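Local coordinates for protein SmhA (Serratia marcescens, PDB 7A27) that is one of the three components of Smh, a tripartite alpha-pore-forming toxin, and is captured here in its soluble form, at residues A74-L79 against Q296-L301; T81-F86 against T303-V308; A88-V93 against L337-W342; Y97-P102 against A326-A331; E110-L115 against L313-I318. All blocks are in the same frame, centred on the assembly; numbering follows the deposited sequence.

After helix 14-37 the chain runs through helix 48-96, which supplies one side of contacts 1, 2 and 3 in turn. The loop that follows gives contact 4, and helix 104-155 gives contact 5. The partners come some 200 residues later. Contact 1 closes its loop at 296-301 and contact 2 at 303-308, tying helix 48-96 to the junction of helices 272-299 and 301-321. These two cross each other and all the rest. Contact 5 closes next, tying helix 104-155 to 301-321, then contact 4 the 97-102 loop to helix 325-358, and contact 3 helix 48-96 to 325-358. Contact 5 nests inside contact 4, and both inside contact 3. Contacts 2, 3 and 5 touch one another.

Contact 1: A74-L79 against Q296-L301; sequences AELIGL and QRMALL
Leu79 reaches across with its CD1 methyl and overlaps two side chains, Met298 and Leu301. The contact is part of the core of a long helical bundle, as in alpha-pore-forming toxins of the ClyA type. It joins helix 48-96 to the place where helix 272-299 gives way to helix 301-321. The two segments run in the same direction. Leu76 faces Met298 with CA atoms 9.6 Å apart, and Leu79 faces Leu301 at 9.8 Å between CA atoms. At such distances the backbones do not meet, and long side chains fill the gap.

Met298 does most of the bridging. Its CG lies opposite the backbone N (chi1 -172°), which sends the chain out toward the other helix. The chain then bends at chi2 (61°) and chi3 (38°), so the sulfur and the terminal methyl serve different partners. SD lies 4.0 Å from Leu79 CD1. CE turns to Leu76 and packs on its CD2. Both leucines cross the methionine at a slant. Leu79 and Leu301 instead lie alongside, pointing opposite ways.

All four residues are buried, and no hydrogen bond spans the contact. Met298 also packs on Ile21 and Leu133, so helices 14-37 and 104-155 join the three that carry the contact. The side chain of Leu76 is about 11 Å from that of Asn359, a residue seen to bind calcium in a structure of this protein; none is bound to this chain in the model. On the Leu301 side, the methyl that meets Leu79 CD1 is CD2, at 4.0 Å.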
# COMPACT_ATOMS: atom_id res chain seq x y z
N ALA A 74 10.58 3.85 -1.04
CA ALA A 74 11.45 4.80 -1.78
C ALA A 74 11.33 4.51 -3.27
O ALA A 74 11.18 5.48 -4.04
CB ALA A 74 12.88 4.71 -1.28
N GLU A 75 11.36 3.23 -3.66
CA GLU A 75 11.19 2.80 -5.07
C GLU A 75 9.87 3.40 -5.61
O GLU A 75 9.91 3.98 -6.71
CB GLU A 75 11.18 1.27 -5.21
CG GLU A 75 12.47 0.56 -4.86
CD GLU A 75 13.51 0.42 -5.96
OE1 GLU A 75 14.68 0.79 -5.71
OE2 GLU A 75 13.16 -0.13 -7.05
N LEU A 76 8.77 3.32 -4.85
CA LEU A 76 7.44 3.85 -5.25
C LEU A 76 7.48 5.38 -5.35
O LEU A 76 7.02 5.92 -6.36
CB LEU A 76 6.37 3.41 -4.25
CG LEU A 76 5.99 1.94 -4.31
CD1 LEU A 76 5.16 1.50 -3.10
CD2 LEU A 76 5.23 1.66 -5.59
N ILE A 77 8.00 6.06 -4.33
CA ILE A 77 8.07 7.55 -4.34
C ILE A 77 8.79 7.98 -5.62
O ILE A 77 8.44 9.03 -6.19
CB ILE A 77 8.74 8.09 -3.07
CG1 ILE A 77 7.93 7.75 -1.81
CG2 ILE A 77 8.96 9.61 -3.20
CD1 ILE A 77 8.54 8.26 -0.52
N GLY A 78 9.75 7.17 -6.06
CA GLY A 78 10.49 7.39 -7.32
C GLY A 78 9.56 7.42 -8.52
O GLY A 78 9.67 8.35 -9.31
N LEU A 79 8.66 6.44 -8.64
CA LEU A 79 7.70 6.33 -9.78
C LEU A 79 6.70 7.49 -9.74
O LEU A 79 6.25 7.92 -10.82
CB LEU A 79 6.92 5.02 -9.73
CG LEU A 79 7.72 3.76 -10.03
CD1 LEU A 79 6.80 2.54 -9.94
CD2 LEU A 79 8.43 3.83 -11.37
N GLN A 296 -0.41 -6.47 -7.21
CA GLN A 296 -1.48 -6.61 -8.24
C GLN A 296 -1.86 -5.24 -8.83
O GLN A 296 -2.07 -5.18 -10.05
CB GLN A 296 -2.70 -7.35 -7.69
CG GLN A 296 -2.52 -8.86 -7.69
CD GLN A 296 -3.55 -9.60 -6.87
OE1 GLN A 296 -4.45 -9.02 -6.27
NE2 GLN A 296 -3.42 -10.92 -6.81
N ARG A 297 -1.98 -4.19 -8.02
CA ARG A 297 -2.34 -2.84 -8.53
C ARG A 297 -1.18 -2.29 -9.34
O ARG A 297 -1.44 -1.60 -10.33
CB ARG A 297 -2.67 -1.86 -7.40
CG ARG A 297 -3.80 -2.32 -6.50
CD ARG A 297 -5.15 -2.47 -7.18
NE ARG A 297 -5.97 -3.37 -6.35
CZ ARG A 297 -6.51 -3.04 -5.16
NH1 ARG A 297 -6.33 -1.83 -4.62
NH2 ARG A 297 -7.23 -3.96 -4.52
N MET A 298 0.05 -2.61 -8.94
CA MET A 298 1.32 -2.17 -9.58
C MET A 298 1.50 -2.88 -10.92
O MET A 298 2.15 -2.31 -11.80
CB MET A 298 2.48 -2.51 -8.67
CG MET A 298 3.82 -1.94 -9.11
SD MET A 298 3.98 -0.16 -9.23
CE MET A 298 3.00 0.24 -7.80
N ALA A 299 0.93 -4.08 -11.10
CA ALA A 299 1.06 -4.88 -12.34
C ALA A 299 0.48 -4.11 -13.54
O ALA A 299 0.99 -4.26 -14.65
CB ALA A 299 0.34 -6.18 -12.18
N LEU A 300 -0.52 -3.26 -13.33
CA LEU A 300 -1.23 -2.55 -14.42
C LEU A 300 -0.53 -1.22 -14.77
O LEU A 300 -0.85 -0.66 -15.84
CB LEU A 300 -2.68 -2.29 -14.01
CG LEU A 300 -3.49 -3.42 -13.37
CD1 LEU A 300 -4.80 -2.86 -12.84
CD2 LEU A 300 -3.72 -4.58 -14.33
N LEU A 301 0.39 -0.73 -13.93
CA LEU A 301 1.00 0.62 -14.09
C LEU A 301 1.88 0.69 -15.35
O LEU A 301 1.76 1.65 -16.10
CB LEU A 301 1.79 0.98 -12.83
CG LEU A 301 2.35 2.40 -12.80
CD1 LEU A 301 1.27 3.45 -12.94
CD2 LEU A 301 3.13 2.64 -11.53

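Contact 2: T81-F86 against T303-V308; sequences TKASNF and TEWGKV
Phe86 and Trp305 form the aromatic part of the contact. Trp305 CZ3 sits over one face of the phenyl ring, toward its rim, 3.8 Å from Phe86 CD2. The phenyl and the six-membered ring of the indole are tilted by 55°, with centroids 5.4 Å apart. This is an oblique pair. Phe86 gets there by swinging CG away from its backbone N (chi1 -161°), which carries the ring across.

The aliphatic contacts flank this pair. Ala83 CA lies in the indole plane, at the edge of the ring, 4.0 Å from Trp305 CZ2. Further along, Phe86 CZ meets Val308 CG1 at 3.9 Å.

Helix 48-96 and helix 301-321 run nearly parallel in these segments, at 12°, but their axes are 13.6 Å apart. The two rings fill this wide gap in the helical bundle. Helix 325-358 lends Trp342, which packs on both Phe86 and Trp305. Tyr122 of helix 104-155 meets Trp305 edge-to-face.

No hydrogen bond crosses between the segments. All four touching residues are buried, so the contact rests on shape, dispersion and the exclusion of water.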
# COMPACT_ATOMS: atom_id res chain seq x y z
N THR A 81 7.23 10.55 -8.50
CA THR A 81 8.00 11.76 -8.89
C THR A 81 8.03 11.84 -10.43
O THR A 81 7.83 12.95 -10.99
CB THR A 81 9.41 11.76 -8.27
OG1 THR A 81 9.24 11.56 -6.86
CG2 THR A 81 10.18 13.04 -8.52
N LYS A 82 8.23 10.69 -11.08
CA LYS A 82 8.29 10.60 -12.56
C LYS A 82 7.00 11.18 -13.16
O LYS A 82 7.10 11.93 -14.14
CB LYS A 82 8.65 9.16 -12.95
CG LYS A 82 10.13 8.85 -12.78
CD LYS A 82 10.46 7.36 -12.78
CE LYS A 82 11.87 7.00 -13.21
NZ LYS A 82 12.90 7.93 -12.70
N ALA A 83 5.85 10.90 -12.55
CA ALA A 83 4.55 11.45 -12.97
C ALA A 83 4.55 12.98 -12.83
O ALA A 83 4.15 13.65 -13.79
CB ALA A 83 3.43 10.80 -12.21
N SER A 84 4.95 13.54 -11.68
CA SER A 84 5.05 15.01 -11.50
C SER A 84 5.88 15.57 -12.65
O SER A 84 5.43 16.53 -13.32
CB SER A 84 5.69 15.41 -10.20
OG SER A 84 5.05 14.78 -9.11
N ASN A 85 7.08 14.98 -12.82
CA ASN A 85 8.06 15.37 -13.86
C ASN A 85 7.34 15.45 -15.21
O ASN A 85 7.49 16.47 -15.90
CB ASN A 85 9.27 14.42 -13.88
CG ASN A 85 10.28 14.66 -12.78
OD1 ASN A 85 10.00 15.33 -11.79
ND2 ASN A 85 11.48 14.14 -12.96
N PHE A 86 6.55 14.43 -15.54
CA PHE A 86 5.82 14.38 -16.83
C PHE A 86 4.83 15.55 -16.89
O PHE A 86 4.73 16.20 -17.94
CB PHE A 86 5.12 13.04 -17.04
CG PHE A 86 4.76 12.77 -18.48
CD1 PHE A 86 3.62 13.31 -19.04
CD2 PHE A 86 5.56 11.97 -19.28
CE1 PHE A 86 3.28 13.07 -20.36
CE2 PHE A 86 5.22 11.74 -20.61
CZ PHE A 86 4.08 12.29 -21.14
N THR A 303 1.72 -0.92 -18.22
CA THR A 303 0.74 -0.88 -19.34
C THR A 303 0.17 0.53 -19.46
O THR A 303 0.12 1.04 -20.59
CB THR A 303 -0.36 -1.92 -19.11
OG1 THR A 303 0.32 -3.16 -18.92
CG2 THR A 303 -1.39 -1.98 -20.23
N GLU A 304 -0.23 1.16 -18.35
CA GLU A 304 -0.85 2.51 -18.40
C GLU A 304 0.17 3.54 -18.88
O GLU A 304 -0.24 4.42 -19.63
CB GLU A 304 -1.55 2.89 -17.10
CG GLU A 304 -3.01 2.43 -17.09
CD GLU A 304 -3.95 3.14 -18.06
OE1 GLU A 304 -3.91 4.38 -18.13
OE2 GLU A 304 -4.72 2.45 -18.75
N TRP A 305 1.45 3.44 -18.53
CA TRP A 305 2.46 4.39 -19.07
C TRP A 305 2.60 4.13 -20.57
O TRP A 305 2.66 5.10 -21.35
CB TRP A 305 3.81 4.34 -18.32
CG TRP A 305 3.89 5.27 -17.14
CD1 TRP A 305 4.00 4.95 -15.82
CD2 TRP A 305 3.83 6.70 -17.20
NE1 TRP A 305 4.03 6.08 -15.05
CE2 TRP A 305 3.92 7.17 -15.88
CE3 TRP A 305 3.70 7.63 -18.24
CZ2 TRP A 305 3.88 8.53 -15.58
CZ3 TRP A 305 3.67 8.97 -17.94
CH2 TRP A 305 3.76 9.41 -16.63
N GLY A 306 2.62 2.85 -20.96
CA GLY A 306 2.68 2.41 -22.37
C GLY A 306 1.54 2.97 -23.19
O GLY A 306 1.78 3.27 -24.37
N LYS A 307 0.35 3.12 -22.59
CA LYS A 307 -0.83 3.72 -23.26
C LYS A 307 -0.57 5.20 -23.52
O LYS A 307 -0.99 5.68 -24.59
CB LYS A 307 -2.11 3.51 -22.45
CG LYS A 307 -2.70 2.10 -22.54
CD LYS A 307 -4.12 1.99 -22.02
CE LYS A 307 -4.84 0.78 -22.60
NZ LYS A 307 -6.10 0.47 -21.88
N VAL A 308 0.08 5.91 -22.59
CA VAL A 308 0.44 7.35 -22.75
C VAL A 308 1.48 7.44 -23.87
O VAL A 308 1.40 8.40 -24.68
CB VAL A 308 0.98 7.97 -21.45
CG1 VAL A 308 1.45 9.41 -21.63
CG2 VAL A 308 -0.07 7.91 -20.36

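Contact 3: A88-V93 against L337-W342; sequences ALVNAV and LNAEKW
Val90 holds CG1 trans to its backbone N (chi1 176°) and CG2 beside it. This turns CG2 onto the indole of Trp342, while CG1 is shared between Trp342 and Ala339. The tryptophan keeps CG beside its own N (chi1 -77°), which stands the indole up against the valine. The two side chains are roughly perpendicular.

CG2 makes a CH-pi contact. It lies 4.0 Å from the centroid of the five-membered ring, almost straight above the face. Val90 CG1 stands on the same side of the ring, outward of CD1, 3.9 Å from Trp342 CD1. It also rests on Ala339, 4.0 Å from its CA. Ala339 has only a methyl, so the helices can come close: Asn91 CA and Ala339 CA are 5.9 Å apart. The segments belong to helix 48-96 and helix 325-358, antiparallel neighbours in the bundle that meet at 159° with axes 9.1 Å apart.

Asn91 passes beside Ala339, and its OD1 bonds to Gln343 NE2. Trp342 NE1 bonds to Leu9 O in the N-terminal loop.

Between the segments themselves there is no hydrogen bond. The indole N-H is satisfied by Leu9 O, which helps fix the rotation of the ring. The contact itself is dispersion plus a weak CH-pi attraction between a methyl and the electron-rich indole face.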
# COMPACT_ATOMS: atom_id res chain seq x y z
N ALA A 88 5.04 18.45 -15.47
CA ALA A 88 5.89 19.65 -15.67
C ALA A 88 6.23 19.79 -17.15
O ALA A 88 6.15 20.91 -17.67
CB ALA A 88 7.12 19.58 -14.82
N LEU A 89 6.57 18.69 -17.81
CA LEU A 89 6.94 18.69 -19.25
C LEU A 89 5.72 19.09 -20.11
O LEU A 89 5.91 19.84 -21.08
CB LEU A 89 7.48 17.31 -19.66
CG LEU A 89 8.81 16.89 -19.03
CD1 LEU A 89 9.25 15.55 -19.59
CD2 LEU A 89 9.91 17.92 -19.23
N VAL A 90 4.52 18.63 -19.76
CA VAL A 90 3.29 18.97 -20.52
C VAL A 90 3.04 20.49 -20.42
O VAL A 90 2.72 21.10 -21.46
CB VAL A 90 2.10 18.10 -20.07
CG1 VAL A 90 0.82 18.50 -20.78
CG2 VAL A 90 2.40 16.63 -20.35
N ASN A 91 3.23 21.09 -19.25
CA ASN A 91 3.12 22.57 -19.07
C ASN A 91 4.01 23.30 -20.09
O ASN A 91 3.57 24.33 -20.65
CB ASN A 91 3.59 23.05 -17.70
CG ASN A 91 2.52 22.98 -16.65
OD1 ASN A 91 1.53 22.24 -16.80
ND2 ASN A 91 2.74 23.75 -15.59
N ALA A 92 5.22 22.81 -20.28
CA ALA A 92 6.20 23.38 -21.21
C ALA A 92 5.59 23.44 -22.62
O ALA A 92 5.75 24.49 -23.29
CB ALA A 92 7.45 22.55 -21.20
N VAL A 93 4.94 22.35 -23.04
CA VAL A 93 4.27 22.25 -24.37
C VAL A 93 3.19 23.34 -24.42
O VAL A 93 3.04 24.00 -25.47
CB VAL A 93 3.65 20.87 -24.64
CG1 VAL A 93 3.00 20.81 -26.00
CG2 VAL A 93 4.68 19.76 -24.53
N LEU A 337 -6.12 22.06 -22.45
CA LEU A 337 -7.09 21.21 -21.70
C LEU A 337 -6.36 20.03 -21.06
O LEU A 337 -6.64 19.70 -19.88
CB LEU A 337 -8.18 20.65 -22.63
CG LEU A 337 -9.47 21.44 -22.88
CD1 LEU A 337 -10.61 20.44 -23.14
CD2 LEU A 337 -9.83 22.37 -21.72
N ASN A 338 -5.49 19.37 -21.82
CA ASN A 338 -4.74 18.18 -21.35
C ASN A 338 -3.73 18.62 -20.28
O ASN A 338 -3.47 17.83 -19.36
CB ASN A 338 -4.23 17.39 -22.54
CG ASN A 338 -5.34 16.58 -23.19
OD1 ASN A 338 -5.97 15.76 -22.53
ND2 ASN A 338 -5.57 16.78 -24.48
N ALA A 339 -3.24 19.86 -20.33
CA ALA A 339 -2.33 20.42 -19.30
C ALA A 339 -3.04 20.46 -17.95
O ALA A 339 -2.46 19.99 -16.96
CB ALA A 339 -1.85 21.79 -19.70
N GLU A 340 -4.26 21.00 -17.92
CA GLU A 340 -5.11 21.12 -16.70
C GLU A 340 -5.25 19.73 -16.07
O GLU A 340 -5.16 19.63 -14.84
CB GLU A 340 -6.49 21.71 -16.99
CG GLU A 340 -6.44 23.20 -17.33
CD GLU A 340 -7.72 23.87 -17.84
OE1 GLU A 340 -7.61 24.87 -18.62
OE2 GLU A 340 -8.84 23.41 -17.44
N LYS A 341 -5.47 18.71 -16.90
CA LYS A 341 -5.64 17.30 -16.45
C LYS A 341 -4.36 16.84 -15.75
O LYS A 341 -4.48 16.21 -14.68
CB LYS A 341 -5.96 16.34 -17.61
CG LYS A 341 -7.32 16.54 -18.26
CD LYS A 341 -7.54 15.67 -19.47
CE LYS A 341 -8.79 16.04 -20.25
NZ LYS A 341 -8.88 15.29 -21.53
N TRP A 342 -3.19 17.15 -16.31
CA TRP A 342 -1.88 16.75 -15.72
C TRP A 342 -1.63 17.55 -14.44
O TRP A 342 -1.07 16.94 -13.49
CB TRP A 342 -0.75 16.88 -16.74
CG TRP A 342 -0.71 15.76 -17.74
CD1 TRP A 342 -1.23 15.75 -19.00
CD2 TRP A 342 -0.09 14.48 -17.57
NE1 TRP A 342 -0.99 14.55 -19.61
CE2 TRP A 342 -0.29 13.75 -18.76
CE3 TRP A 342 0.60 13.87 -16.52
CZ2 TRP A 342 0.17 12.45 -18.92
CZ3 TRP A 342 1.05 12.58 -16.68
CH2 TRP A 342 0.85 11.89 -17.87

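Contact 4: Y97-P102 against A326-A331; sequences YSTEDP and AEIKQA
Tyr97 and Thr99 lie in an irregular loop, and Ile328 and Ala331 on one side of a regular helix. The two run in opposite directions: Tyr97 pairs with Ala331 at 8.5 Å between CA atoms, and Thr99 with Ile328 at 8.0 Å. Thr99 has positive phi and psi (24° and 56°), near the left-handed region. On the other side the helix is regular, with Gln330 N bonded to Ala326 O and Ala331 N to Glu327 O.

The side chains meet mainly through methyl groups. Thr99 places CG2 beside its backbone N and aims it at the helix. That methyl meets the CG2 branch of Ile328, and the two side chains pass methyl by methyl. The longer CG1 branch of Ile328 goes another way. Tyr97 brings the CE1 and OH end of its ring obliquely against the helix. CE1 is 4.2 Å from Ile328 CG2 and equally 4.2 Å from Ala331 CB. The phenol oxygen OH lies 4.1 Å from Ala331 CB. No hydrogen bond joins the two segments. Tyr97 and Ala331 are buried, while Thr99 is exposed at the margin.

The loop is the hairpin link between helix 48-96 and helix 104-155, far from the centre of the chain. Asp101 forms a salt bridge with Lys107 at the start of helix 104-155. Val104 of that helix packs on both Tyr97 and Ile328, so the contact is wedged where the link, helix 104-155 and the beginning of helix 325-358 converge.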
# COMPACT_ATOMS: atom_id res chain seq x y z
N TYR A 97 2.94 27.03 -27.00
CA TYR A 97 1.78 27.45 -27.83
C TYR A 97 1.33 28.88 -27.46
O TYR A 97 0.10 29.17 -27.41
CB TYR A 97 0.70 26.36 -27.83
CG TYR A 97 0.81 25.37 -28.96
CD1 TYR A 97 0.19 25.61 -30.18
CD2 TYR A 97 1.52 24.18 -28.83
CE1 TYR A 97 0.26 24.71 -31.23
CE2 TYR A 97 1.60 23.27 -29.87
CZ TYR A 97 0.97 23.54 -31.08
OH TYR A 97 1.03 22.63 -32.10
N SER A 98 2.30 29.78 -27.24
CA SER A 98 2.09 31.25 -27.13
C SER A 98 1.99 31.85 -28.55
O SER A 98 2.13 33.07 -28.68
CB SER A 98 3.16 31.90 -26.30
OG SER A 98 4.46 31.51 -26.71
N THR A 99 1.73 31.00 -29.56
CA THR A 99 1.59 31.27 -31.03
C THR A 99 2.35 32.55 -31.39
O THR A 99 1.78 33.49 -31.96
CB THR A 99 0.13 31.08 -31.51
OG1 THR A 99 -0.80 31.98 -30.90
CG2 THR A 99 -0.37 29.67 -31.28
N GLU A 100 3.64 32.57 -31.07
CA GLU A 100 4.59 33.64 -31.42
C GLU A 100 5.39 33.11 -32.61
O GLU A 100 5.84 33.91 -33.41
CB GLU A 100 5.51 33.95 -30.23
CG GLU A 100 4.86 33.81 -28.85
CD GLU A 100 5.68 34.35 -27.68
OE1 GLU A 100 6.31 35.41 -27.85
OE2 GLU A 100 5.68 33.71 -26.58
N ASP A 101 5.47 31.77 -32.70
CA ASP A 101 6.40 31.00 -33.56
C ASP A 101 5.73 30.67 -34.90
O ASP A 101 4.63 30.13 -34.93
CB ASP A 101 6.82 29.77 -32.75
CG ASP A 101 8.16 29.14 -33.08
OD1 ASP A 101 8.56 29.15 -34.26
OD2 ASP A 101 8.78 28.64 -32.14
N PRO A 102 6.36 31.00 -36.05
CA PRO A 102 5.77 30.68 -37.36
C PRO A 102 5.80 29.19 -37.75
O PRO A 102 5.11 28.83 -38.67
CB PRO A 102 6.62 31.52 -38.34
CG PRO A 102 7.96 31.72 -37.64
CD PRO A 102 7.64 31.74 -36.16
N ALA A 326 -6.85 28.34 -37.78
CA ALA A 326 -7.92 27.66 -37.00
C ALA A 326 -7.46 26.29 -36.50
O ALA A 326 -8.02 25.83 -35.48
CB ALA A 326 -9.16 27.54 -37.85
N GLU A 327 -6.53 25.63 -37.21
CA GLU A 327 -5.98 24.31 -36.81
C GLU A 327 -5.00 24.53 -35.64
O GLU A 327 -5.04 23.75 -34.68
CB GLU A 327 -5.35 23.58 -38.00
CG GLU A 327 -6.36 22.85 -38.88
CD GLU A 327 -5.88 22.39 -40.25
OE1 GLU A 327 -4.68 22.57 -40.60
OE2 GLU A 327 -6.73 21.84 -41.00
N ILE A 328 -4.15 25.56 -35.70
CA ILE A 328 -3.17 25.90 -34.62
C ILE A 328 -3.96 26.32 -33.37
O ILE A 328 -3.58 25.93 -32.26
CB ILE A 328 -2.16 26.97 -35.10
CG1 ILE A 328 -1.25 26.42 -36.20
CG2 ILE A 328 -1.36 27.55 -33.94
CD1 ILE A 328 -0.35 27.47 -36.82
N LYS A 329 -5.03 27.09 -33.55
CA LYS A 329 -5.90 27.57 -32.44
C LYS A 329 -6.54 26.35 -31.76
O LYS A 329 -6.59 26.33 -30.51
CB LYS A 329 -6.95 28.56 -32.96
CG LYS A 329 -7.54 29.43 -31.87
CD LYS A 329 -9.05 29.64 -31.94
CE LYS A 329 -9.82 28.41 -31.48
NZ LYS A 329 -11.24 28.72 -31.14
N GLN A 330 -7.00 25.37 -32.55
CA GLN A 330 -7.65 24.12 -32.08
C GLN A 330 -6.62 23.28 -31.30
O GLN A 330 -6.99 22.70 -30.28
CB GLN A 330 -8.23 23.33 -33.26
CG GLN A 330 -9.02 22.07 -32.89
CD GLN A 330 -9.47 21.28 -34.10
OE1 GLN A 330 -9.20 21.61 -35.26
NE2 GLN A 330 -10.10 20.15 -33.86
N ALA A 331 -5.39 23.18 -31.79
CA ALA A 331 -4.29 22.44 -31.15
C ALA A 331 -3.92 23.09 -29.81
O ALA A 331 -3.70 22.34 -28.84
CB ALA A 331 -3.10 22.38 -32.07

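Contact 5: E110-L115 against L313-I318; sequences EMVAAL and LTAAPI
Ala113 and Ala316 mark the closest approach of two antiparallel helical segments, which run at 173° with axes 8.1 Å apart and these CA atoms 5.6 Å apart. The small residues make this spacing possible. Ala316 directs its CB at the other helix and meets Ala113 CB from the side, 4.1 Å between the CB atoms. Ala316 CB also lies against the backbone of the other helix, 4.0 Å from Ala113 N.

Val112 supplies the larger group. A chi1 of 167° extends CG1 away from the backbone N and points it at the facing helix. This single methyl touches two residues in a row: it is 4.0 Å from Ala316 N and 4.2 Å from Ala315 CB. The valine therefore packs on backbone as well as on side chains.

The contact belongs to the elongated helical bundle of the soluble toxin component, and joins helix 104-155 to helix 301-321. Helix 301-321 is kinked in this segment. Pro317 follows Ala316 directly, and its nitrogen has no hydrogen to give to the turn before.

Val112, Ala315 and Ala316 are buried, whereas Ala113 is partly exposed at the margin. No hydrogen bond runs between the segments. Residues of the N-terminal stretch close one side: Leu9 packs on Val112 and Ala315, and Ile7 on Ala315. Val112 also touches Tyr312 and Ile319, one before and one after the 313-318 segment.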
# COMPACT_ATOMS: atom_id res chain seq x y z
N GLU A 110 7.43 17.69 -32.56
CA GLU A 110 8.76 17.23 -32.07
C GLU A 110 8.70 16.95 -30.55
O GLU A 110 9.22 15.92 -30.12
CB GLU A 110 9.86 18.26 -32.35
CG GLU A 110 10.37 18.27 -33.78
CD GLU A 110 11.32 19.43 -34.11
OE1 GLU A 110 11.98 19.93 -33.15
OE2 GLU A 110 11.39 19.85 -35.32
N MET A 111 8.10 17.84 -29.76
CA MET A 111 8.08 17.69 -28.30
C MET A 111 7.11 16.59 -27.86
O MET A 111 7.45 15.81 -26.93
CB MET A 111 7.67 18.98 -27.62
CG MET A 111 8.33 19.07 -26.28
SD MET A 111 8.13 20.67 -25.54
CE MET A 111 8.47 21.75 -26.94
N VAL A 112 5.94 16.54 -28.47
CA VAL A 112 4.97 15.45 -28.16
C VAL A 112 5.68 14.11 -28.44
O VAL A 112 5.63 13.24 -27.55
CB VAL A 112 3.66 15.63 -28.94
CG1 VAL A 112 2.78 14.39 -28.88
CG2 VAL A 112 2.92 16.85 -28.43
N ALA A 113 6.36 13.99 -29.58
CA ALA A 113 7.14 12.79 -29.96
C ALA A 113 8.17 12.50 -28.86
O ALA A 113 8.31 11.33 -28.51
CB ALA A 113 7.80 12.97 -31.31
N ALA A 114 8.84 13.52 -28.32
CA ALA A 114 9.84 13.38 -27.23
C ALA A 114 9.18 12.86 -25.94
O ALA A 114 9.79 12.02 -25.27
CB ALA A 114 10.55 14.68 -27.00
N LEU A 115 8.00 13.36 -25.58
CA LEU A 115 7.31 12.90 -24.34
C LEU A 115 6.88 11.44 -24.51
O LEU A 115 6.87 10.73 -23.49
CB LEU A 115 6.14 13.82 -24.00
CG LEU A 115 6.50 15.29 -23.75
CD1 LEU A 115 5.34 16.04 -23.12
CD2 LEU A 115 7.73 15.42 -22.86
N LEU A 313 2.66 9.11 -29.41
CA LEU A 313 3.33 8.73 -30.68
C LEU A 313 2.38 9.00 -31.86
O LEU A 313 2.84 9.59 -32.85
CB LEU A 313 3.75 7.26 -30.62
CG LEU A 313 4.51 6.74 -31.84
CD1 LEU A 313 5.77 7.57 -32.08
CD2 LEU A 313 4.87 5.28 -31.69
N THR A 314 1.12 8.55 -31.73
CA THR A 314 0.04 8.71 -32.75
C THR A 314 -0.35 10.18 -32.91
O THR A 314 -0.64 10.57 -34.05
CB THR A 314 -1.16 7.81 -32.47
OG1 THR A 314 -1.69 8.13 -31.19
CG2 THR A 314 -0.82 6.34 -32.53
N ALA A 315 -0.34 10.95 -31.82
CA ALA A 315 -0.74 12.37 -31.76
C ALA A 315 0.22 13.26 -32.55
O ALA A 315 -0.28 14.16 -33.24
CB ALA A 315 -0.79 12.83 -30.33
N ALA A 316 1.53 13.02 -32.44
CA ALA A 316 2.60 13.88 -32.98
C ALA A 316 2.42 14.16 -34.48
O ALA A 316 2.30 15.32 -34.87
CB ALA A 316 3.94 13.28 -32.66
N PRO A 317 2.40 13.16 -35.39
CA PRO A 317 2.28 13.44 -36.82
C PRO A 317 0.99 14.21 -37.16
O PRO A 317 0.99 14.96 -38.12
CB PRO A 317 2.30 12.06 -37.49
CG PRO A 317 2.96 11.16 -36.48
CD PRO A 317 2.52 11.71 -35.14
N ILE A 318 -0.07 14.00 -36.36
CA ILE A 318 -1.39 14.68 -36.54
C ILE A 318 -1.24 16.16 -36.18
O ILE A 318 -1.77 17.01 -36.96
CB ILE A 318 -2.49 13.98 -35.72
CG1 ILE A 318 -2.70 12.53 -36.17
CG2 ILE A 318 -3.78 14.79 -35.76
CD1 ILE A 318 -3.69 11.74 -35.32